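Local structure of putative tetR-family transcriptional regulator (Streptomyces coelicolor, 3FIW) at residues Arg132-Met137 against Val145-Ala150; Ala82-Glu87 against Arg108-Ala113. The protein probably binds operator DNA through an N-terminal helix-turn-helix and acts as a dimeric transcriptional regulator, most likely a repressor, of the TetR family. All coordinates share one frame; numbering follows the deposited sequence.

The contacts lie in series along the chain, contact 2 before contact 1, their centres about 20 Å apart. Contact 2 sets the short helix 82-85, which follows helix 69-79, on the C-terminal end of helix 96-112. Contact 1 joins helix 130-142 to the start of helix 147-170. They meet chiefly through Arg132, whose NH2 probably donates to the Glu87 backbone O at 2.8 Å, with Lys136 packing on His84. The other three segments lie in the C-terminal helical bundle, usually the regulatory part of TetR-type proteins, and this bond ties 82-87 to it. Contact 2 is centred about 7 Å and contact 1 about 17 Å from the chain centre; residues of both reach the second subunit.

Contact 1: Arg132-Met137 against Val145-Ala150; sequences RVRRKM and VPERHA
The backbones of Met137 and Ala150 come nearest here, 7.0 Å apart between CA atoms, where helix 130-142 passes the first turn of helix 147-170. The selenium of selenomethionine Met137 rests on the Ala150 methyl, SE to CB 3.8 Å, and is about as near the Ala150 carbonyl carbon. Its CG lies anti to the backbone N (chi1 -155°), and bends at the next two torsions fold the chain, which puts selenium rather than the terminal CE against the alanine. Both residues are buried, and the small methyl lets the thick selenoether come close to the helix backbone. Further along the Met137 chain toward its root, CG passes Glu147 OE2 at 3.9 Å, the two side chains crossing at about a right angle. Two consecutive helices of the C-terminal bundle of the TetR fold meet here: a short connection leads from helix 130-142 into helix 147-170, with Pro146 at the N-cap position of the latter. At the partly exposed margin, Arg134 starts out pointing away from the second helix, but its bent chain brings the guanidinium back to Glu147. Arg134 NH2 and Glu147 OE2 form a salt bridge of 3.1 Å, in which the hydrogen bond is weak because the angle at the hydrogen is only 127°. The guanidinium and carboxylate planes are turned 37° apart, and the approach is oblique, a single-point contact rather than a paired one. OE2 also takes a weak hydrogen bond from Gln151, whose side chain touches both Arg134 and Met137, while Met154 packs on Met137 farther along helix 147-170. On the dimer side, the ring of His149 stacks with that of His207 of the second subunit, and Val145 packs on its Val208.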
loop_
_atom_site.group_PDB
_atom_site.type_symbol
_atom_site.label_atom_id
_atom_site.label_comp_id
_atom_site.label_asym_id
_atom_site.label_seq_id
_atom_site.Cartn_x
_atom_site.Cartn_y
_atom_site.Cartn_z
ATOM N N ARG A 132 -14.242 18.460 -3.217
ATOM C CA ARG A 132 -12.810 18.708 -3.019
ATOM C C ARG A 132 -11.953 18.089 -4.120
ATOM O O ARG A 132 -10.988 18.703 -4.574
ATOM C CB ARG A 132 -12.339 18.171 -1.660
ATOM C CG ARG A 132 -12.808 18.988 -0.471
ATOM C CD ARG A 132 -12.128 18.531 0.822
ATOM N NE ARG A 132 -10.724 18.912 0.821
ATOM C CZ ARG A 132 -10.258 20.048 1.316
ATOM N NH1 ARG A 132 -11.091 20.920 1.889
ATOM N NH2 ARG A 132 -8.952 20.312 1.242
ATOM N N VAL A 133 -12.280 16.860 -4.528
ATOM C CA VAL A 133 -11.513 16.173 -5.573
ATOM C C VAL A 133 -11.623 16.965 -6.884
ATOM O O VAL A 133 -10.655 17.078 -7.626
ATOM C CB VAL A 133 -11.980 14.705 -5.753
ATOM C CG1 VAL A 133 -11.315 14.050 -6.972
ATOM C CG2 VAL A 133 -11.715 13.882 -4.471
ATOM N N ARG A 134 -12.800 17.535 -7.136
ATOM C CA ARG A 134 -13.069 18.263 -8.373
ATOM C C ARG A 134 -12.388 19.615 -8.379
ATOM O O ARG A 134 -11.954 20.079 -9.426
ATOM C CB ARG A 134 -14.582 18.440 -8.576
ATOM C CG ARG A 134 -15.020 19.126 -9.894
ATOM C CD ARG A 134 -14.892 18.182 -11.100
ATOM N NE ARG A 134 -13.707 18.414 -11.948
ATOM C CZ ARG A 134 -12.752 17.511 -12.216
ATOM N NH1 ARG A 134 -12.795 16.272 -11.703
ATOM N NH2 ARG A 134 -11.741 17.846 -13.023
ATOM N N ARG A 135 -12.307 20.252 -7.212
ATOM C CA ARG A 135 -11.678 21.579 -7.098
ATOM C C ARG A 135 -10.141 21.483 -7.286
ATOM O O ARG A 135 -9.531 22.304 -7.993
ATOM C CB ARG A 135 -12.041 22.267 -5.769
ATOM C CG ARG A 135 -13.534 22.604 -5.607
ATOM C CD ARG A 135 -13.765 23.850 -4.761
ATOM N NE ARG A 135 -15.172 23.945 -4.361
ATOM C CZ ARG A 135 -16.060 24.830 -4.834
ATOM N NH1 ARG A 135 -15.717 25.763 -5.728
ATOM N NH2 ARG A 135 -17.310 24.794 -4.383
ATOM N N LYS A 136 -9.558 20.465 -6.657
ATOM C CA LYS A 136 -8.145 20.120 -6.812
ATOM C C LYS A 136 -7.833 19.807 -8.268
ATOM O O LYS A 136 -6.877 20.329 -8.825
ATOM C CB LYS A 136 -7.788 18.938 -5.912
ATOM C CG LYS A 136 -7.703 19.276 -4.465
ATOM C CD LYS A 136 -7.386 18.029 -3.635
ATOM C CE LYS A 136 -7.448 18.351 -2.153
ATOM N NZ LYS A 136 -7.174 17.121 -1.397
HETATM N N MSE A 137 -8.663 18.979 -8.897
HETATM C CA MSE A 137 -8.468 18.666 -10.299
HETATM C C MSE A 137 -8.586 19.889 -11.201
HETATM O O MSE A 137 -7.752 20.048 -12.089
HETATM C CB MSE A 137 -9.436 17.599 -10.761
HETATM C CG MSE A 137 -8.907 16.832 -11.955
HETATM SE SE MSE A 137 -7.388 15.722 -11.384
HETATM C CE MSE A 137 -8.192 14.473 -10.073
ATOM N N VAL A 145 -1.726 21.584 -16.420
ATOM C CA VAL A 145 -1.626 20.120 -16.418
ATOM C C VAL A 145 -2.787 19.493 -17.229
ATOM O O VAL A 145 -3.959 19.719 -16.920
ATOM C CB VAL A 145 -1.591 19.507 -14.947
ATOM C CG1 VAL A 145 -1.313 18.009 -14.999
ATOM C CG2 VAL A 145 -0.575 20.233 -14.028
ATOM N N PRO A 146 -2.472 18.702 -18.277
ATOM C CA PRO A 146 -3.530 18.069 -19.075
ATOM C C PRO A 146 -4.345 17.127 -18.190
ATOM O O PRO A 146 -3.758 16.417 -17.382
ATOM C CB PRO A 146 -2.746 17.279 -20.118
ATOM C CG PRO A 146 -1.415 17.980 -20.195
ATOM C CD PRO A 146 -1.133 18.359 -18.786
ATOM N N GLU A 147 -5.672 17.133 -18.327
ATOM C CA GLU A 147 -6.569 16.463 -17.381
ATOM C C GLU A 147 -6.282 14.978 -17.093
ATOM O O GLU A 147 -6.302 14.571 -15.941
ATOM C CB GLU A 147 -8.042 16.596 -17.786
ATOM C CG GLU A 147 -8.920 15.668 -16.936
ATOM C CD GLU A 147 -10.212 16.302 -16.482
ATOM O OE1 GLU A 147 -10.805 17.049 -17.295
ATOM O OE2 GLU A 147 -10.642 16.035 -15.325
ATOM N N ARG A 148 -6.072 14.209 -18.155
ATOM C CA ARG A 148 -5.855 12.794 -18.088
ATOM C C ARG A 148 -4.605 12.550 -17.279
ATOM O O ARG A 148 -4.639 11.741 -16.390
ATOM C CB ARG A 148 -5.719 12.200 -19.502
ATOM C CG ARG A 148 -5.338 10.699 -19.567
ATOM C CD ARG A 148 -6.485 9.742 -19.130
ATOM N NE ARG A 148 -6.276 8.315 -19.478
ATOM C CZ ARG A 148 -5.092 7.678 -19.594
ATOM N NH1 ARG A 148 -3.917 8.303 -19.391
ATOM N NH2 ARG A 148 -5.075 6.380 -19.912
ATOM N N HIS A 149 -3.533 13.296 -17.541
ATOM C CA HIS A 149 -2.309 13.171 -16.757
ATOM C C HIS A 149 -2.441 13.576 -15.279
ATOM O O HIS A 149 -1.853 12.941 -14.422
ATOM C CB HIS A 149 -1.162 13.907 -17.417
ATOM C CG HIS A 149 -0.869 13.425 -18.791
ATOM N ND1 HIS A 149 -0.398 12.160 -19.045
ATOM C CD2 HIS A 149 -1.009 14.029 -19.997
ATOM C CE1 HIS A 149 -0.242 12.006 -20.349
ATOM N NE2 HIS A 149 -0.613 13.124 -20.949
ATOM N N ALA A 150 -3.222 14.623 -15.003
ATOM C CA ALA A 150 -3.517 15.106 -13.639
ATOM C C ALA A 150 -4.195 14.010 -12.864
ATOM O O ALA A 150 -3.704 13.630 -11.798
ATOM C CB ALA A 150 -4.383 16.392 -13.661
#

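Contact 2: Ala82-Glu87 against Arg108-Ala113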
loop_
_atom_site.group_PDB
_atom_site.type_symbol
_atom_site.label_atom_id
_atom_site.label_comp_id
_atom_site.label_asym_id
_atom_site.label_seq_id
_atom_site.Cartn_x
_atom_site.Cartn_y
_atom_site.Cartn_z
ATOM N N ALA A 82 -10.104 13.465 8.347
ATOM C CA ALA A 82 -10.527 14.848 8.599
ATOM C C ALA A 82 -9.363 15.816 8.453
ATOM O O ALA A 82 -9.530 16.824 7.800
ATOM C CB ALA A 82 -11.200 15.001 9.976
ATOM N N PRO A 83 -8.183 15.500 9.069
ATOM C CA PRO A 83 -6.999 16.389 8.942
ATOM C C PRO A 83 -6.563 16.658 7.481
ATOM O O PRO A 83 -6.176 17.773 7.130
ATOM C CB PRO A 83 -5.893 15.653 9.729
ATOM C CG PRO A 83 -6.615 14.688 10.650
ATOM C CD PRO A 83 -7.904 14.317 9.919
ATOM N N HIS A 84 -6.635 15.665 6.615
ATOM C CA HIS A 84 -6.432 15.927 5.200
ATOM C C HIS A 84 -7.481 16.899 4.608
ATOM O O HIS A 84 -7.138 17.795 3.833
ATOM C CB HIS A 84 -6.348 14.619 4.375
ATOM C CG HIS A 84 -5.801 14.816 2.987
ATOM N ND1 HIS A 84 -6.454 14.373 1.855
ATOM C CD2 HIS A 84 -4.669 15.432 2.558
ATOM C CE1 HIS A 84 -5.750 14.722 0.785
ATOM N NE2 HIS A 84 -4.660 15.357 1.190
ATOM N N ALA A 85 -8.755 16.713 4.991
ATOM C CA ALA A 85 -9.852 17.567 4.531
ATOM C C ALA A 85 -9.800 18.944 5.116
ATOM O O ALA A 85 -10.438 19.871 4.615
ATOM C CB ALA A 85 -11.189 16.919 4.858
ATOM N N ALA A 86 -9.078 19.096 6.216
ATOM C CA ALA A 86 -8.940 20.424 6.830
ATOM C C ALA A 86 -7.949 21.333 6.096
ATOM O O ALA A 86 -7.835 22.500 6.436
ATOM C CB ALA A 86 -8.529 20.293 8.301
ATOM N N GLU A 87 -7.210 20.810 5.111
ATOM C CA GLU A 87 -6.188 21.625 4.432
ATOM C C GLU A 87 -6.808 22.621 3.466
ATOM O O GLU A 87 -7.816 22.303 2.849
ATOM C CB GLU A 87 -5.228 20.728 3.669
ATOM C CG GLU A 87 -4.406 19.871 4.576
ATOM C CD GLU A 87 -3.263 20.616 5.154
ATOM O OE1 GLU A 87 -2.359 20.988 4.379
ATOM O OE2 GLU A 87 -3.236 20.826 6.377
ATOM N N ARG A 108 -0.038 11.540 3.236
ATOM C CA ARG A 108 0.911 10.794 4.033
ATOM C C ARG A 108 0.811 11.120 5.526
ATOM O O ARG A 108 0.667 10.249 6.359
ATOM C CB ARG A 108 2.330 11.049 3.537
ATOM C CG ARG A 108 3.356 10.193 4.329
ATOM C CD ARG A 108 4.642 10.018 3.598
ATOM N NE ARG A 108 5.680 9.417 4.444
ATOM C CZ ARG A 108 6.488 10.074 5.278
ATOM N NH1 ARG A 108 6.427 11.397 5.401
ATOM N NH2 ARG A 108 7.389 9.392 5.984
ATOM N N ARG A 109 0.943 12.393 5.861
ATOM C CA ARG A 109 0.881 12.869 7.226
ATOM C C ARG A 109 -0.434 12.369 7.886
ATOM O O ARG A 109 -0.439 11.872 9.022
ATOM C CB ARG A 109 0.985 14.403 7.232
ATOM C CG ARG A 109 0.934 15.098 8.615
ATOM C CD ARG A 109 0.731 16.641 8.484
ATOM N NE ARG A 109 1.785 17.201 7.644
ATOM C CZ ARG A 109 1.599 17.837 6.480
ATOM N NH1 ARG A 109 0.371 18.088 6.010
ATOM N NH2 ARG A 109 2.657 18.290 5.820
ATOM N N THR A 110 -1.525 12.433 7.134
ATOM C CA THR A 110 -2.822 12.004 7.664
ATOM C C THR A 110 -2.798 10.532 8.038
ATOM O O THR A 110 -3.245 10.191 9.144
ATOM C CB THR A 110 -3.970 12.371 6.737
ATOM O OG1 THR A 110 -3.933 13.790 6.512
ATOM C CG2 THR A 110 -5.316 12.065 7.358
ATOM N N LEU A 111 -2.206 9.682 7.178
ATOM C CA LEU A 111 -2.268 8.259 7.359
ATOM C C LEU A 111 -1.389 7.895 8.533
ATOM O O LEU A 111 -1.765 7.049 9.357
ATOM C CB LEU A 111 -1.840 7.527 6.063
ATOM C CG LEU A 111 -2.753 7.603 4.818
ATOM C CD1 LEU A 111 -2.102 6.847 3.640
ATOM C CD2 LEU A 111 -4.209 7.041 5.078
ATOM N N LEU A 112 -0.244 8.590 8.653
ATOM C CA LEU A 112 0.699 8.342 9.760
ATOM C C LEU A 112 0.223 8.835 11.126
ATOM O O LEU A 112 0.825 8.472 12.193
ATOM C CB LEU A 112 2.065 8.962 9.448
ATOM C CG LEU A 112 3.002 8.281 8.439
ATOM C CD1 LEU A 112 4.137 9.224 8.055
ATOM C CD2 LEU A 112 3.581 6.971 9.003
ATOM N N ALA A 113 -0.826 9.657 11.118
ATOM C CA ALA A 113 -1.299 10.326 12.339
ATOM C C ALA A 113 -1.982 9.412 13.343
ATOM O O ALA A 113 -2.181 9.789 14.491
ATOM C CB ALA A 113 -2.239 11.497 11.956
#
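His84 has CG anti to the backbone N (chi1 -165°), which carries its ring on past Thr110 toward Asn103, while its CB stays facing the Thr110 hydroxyl; in Thr110 a chi1 of -56° sets OG1 beside the backbone N and CG2 anti to it. Thr110 OG1 thus comes 3.3 Å from His84 CB, and the two side chains cross at about a right angle. OG1 is equally near the His84 backbone N, but the angle is too poor for a hydrogen bond; this oxygen is instead bonded to the Ser106 carbonyl one turn earlier in its own helix. Thr110 CG2 adds an apolar touch, 4.1 Å from His84 CB, while Pro83 CB stands 4.2 Å from Thr110 OG1. Replacing Thr110 by alanine removes OG1 and CG2, which would probably open a gap beside His84 and deprive the Ser106 carbonyl of the hydroxyl. At the outer margin Glu87 OE1 and Arg109 NH1 lie 4.3 Å apart, beyond a salt bridge, so any attraction between them is likely to be loose. The His84 ring reaches back toward the start of helix 96-112, where NE2 makes a weak hydrogen bond to Asn103 O. Helix 82-85 thus lies against one side of the last turns of helix 96-112, while Arg108 and Leu112 pack on helix 147-170, Arg108 forming a salt bridge with its Glu168.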